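Local structure of serine proteinase inhibitor A (Sagittaria sagittifolia, 3E8L) at residues F69-S72 with A73-P77. The protein inhibits serine proteases, very probably blocking trypsin and chymotrypsin at the same time through two reactive sites and kallikrein only weakly. The protein carries 2 engineered substitutions. Residues are numbered along the deposited sequence; the frame is centred on the assembly and turned at random.
Sequences FSAS and ATSQP
Ser75 folds back toward Ser72 at a tight reversal of the chain, its backbone N reaching Ser72 O at 3.4 Å. The bond is weak, with an N-H...O angle of 146°, yet it joins the first and last residues of a type II beta turn, a compact example of a chain reversal closed by a single backbone bond. Ala73 and Thr74 occupy the two corners, and Thr74, the third residue, has the positive phi (81°) characteristic of that position in a type II turn. Ser75 CB also approaches the same carbonyl oxygen, Ser72 O, at 3.4 Å and lies 4.0 Å from Ala71 CB. Its hydroxyl, swung opposite the backbone N (chi1 -178°), comes alongside the alanine methyl, with Ser75 OG 3.9 Å from Ala71 CB; this is van der Waals contact only. Ser75 OG also lies 3.1 Å from Gln76 O, a possible acceptor for its proton. The turn sits in the surface loop that leaves strand 67-70 and leads to its antiparallel partner 84-89 in the beta-trefoil of this Kunitz-type inhibitor, a fold whose long loops are carried on a beta framework. Farther out, the hydroxyl of Ser72, set opposite its own carbonyl carbon, hydrogen-bonds Glu150 OE1, and the methyl of Ala71 touches both Glu150 and Tyr85 of strand 84-89. Within strand 67-70, the buried ring of Phe69 meets Phe87 edge-to-face.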
loop_
_atom_site.group_PDB
_atom_site.type_symbol
_atom_site.label_atom_id
_atom_site.label_comp_id
_atom_site.label_asym_id
_atom_site.label_seq_id
_atom_site.Cartn_x
_atom_site.Cartn_y
_atom_site.Cartn_z
ATOM N N PHE A 69 -7.857 -8.508 -1.661
ATOM C CA PHE A 69 -7.551 -7.905 -0.370
ATOM C C PHE A 69 -6.299 -8.527 0.187
ATOM O O PHE A 69 -6.174 -9.749 0.259
ATOM C CB PHE A 69 -8.710 -8.094 0.605
ATOM C CG PHE A 69 -10.029 -7.627 0.064
ATOM C CD1 PHE A 69 -10.232 -6.273 -0.252
ATOM C CD2 PHE A 69 -11.064 -8.537 -0.159
ATOM C CE1 PHE A 69 -11.449 -5.837 -0.774
ATOM C CE2 PHE A 69 -12.287 -8.109 -0.673
ATOM C CZ PHE A 69 -12.474 -6.754 -0.981
ATOM N N SER A 70 -5.342 -7.703 0.573
ATOM C CA SER A 70 -4.106 -8.285 1.051
ATOM C C SER A 70 -3.540 -7.580 2.270
ATOM O O SER A 70 -3.969 -6.481 2.615
ATOM C CB SER A 70 -3.108 -8.442 -0.097
ATOM O OG SER A 70 -2.622 -7.204 -0.505
ATOM N N ALA A 71 -2.602 -8.237 2.937
ATOM C CA ALA A 71 -2.108 -7.802 4.240
ATOM C C ALA A 71 -0.672 -8.261 4.389
ATOM O O ALA A 71 -0.202 -9.052 3.580
ATOM C CB ALA A 71 -2.970 -8.401 5.343
ATOM N N SER A 72 0.026 -7.795 5.420
ATOM C CA SER A 72 1.398 -8.242 5.640
ATOM C C SER A 72 1.472 -9.717 5.987
ATOM O O SER A 72 0.534 -10.284 6.564
ATOM C CB SER A 72 2.060 -7.442 6.740
ATOM O OG SER A 72 2.511 -6.220 6.216
ATOM N N ALA A 73 2.610 -10.333 5.704
ATOM C CA ALA A 73 2.838 -11.717 6.092
ATOM C C ALA A 73 2.377 -11.995 7.530
ATOM O O ALA A 73 2.277 -11.091 8.355
ATOM C CB ALA A 73 4.278 -12.104 5.821
ATOM N N THR A 74 2.109 -13.266 7.809
ATOM C CA THR A 74 1.673 -13.737 9.121
ATOM C C THR A 74 0.196 -13.550 9.401
ATOM O O THR A 74 -0.325 -14.083 10.370
ATOM C CB THR A 74 2.493 -13.122 10.276
ATOM O OG1 THR A 74 2.026 -11.803 10.563
ATOM C CG2 THR A 74 3.966 -13.098 9.952
ATOM N N SER A 75 -0.477 -12.791 8.549
ATOM C CA SER A 75 -1.902 -12.554 8.720
ATOM C C SER A 75 -2.698 -13.835 8.538
ATOM O O SER A 75 -2.356 -14.677 7.713
ATOM C CB SER A 75 -2.395 -11.500 7.732
ATOM O OG SER A 75 -3.766 -11.227 7.929
ATOM N N GLN A 76 -3.763 -13.978 9.316
ATOM C CA GLN A 76 -4.691 -15.094 9.129
ATOM C C GLN A 76 -5.466 -14.830 7.829
ATOM O O GLN A 76 -5.533 -13.693 7.385
ATOM C CB GLN A 76 -5.595 -15.289 10.361
ATOM C CG GLN A 76 -6.044 -14.005 11.039
ATOM C CD GLN A 76 -6.905 -13.212 10.127
ATOM O OE1 GLN A 76 -6.542 -12.107 9.702
ATOM N NE2 GLN A 76 -8.033 -13.791 9.750
ATOM N N PRO A 77 -6.003 -15.882 7.187
ATOM C CA PRO A 77 -6.512 -15.777 5.799
ATOM C C PRO A 77 -7.853 -15.046 5.587
ATOM O O PRO A 77 -8.379 -15.049 4.473
ATOM C CB PRO A 77 -6.672 -17.254 5.377
ATOM C CG PRO A 77 -5.985 -18.061 6.445
ATOM C CD PRO A 77 -6.087 -17.262 7.684
#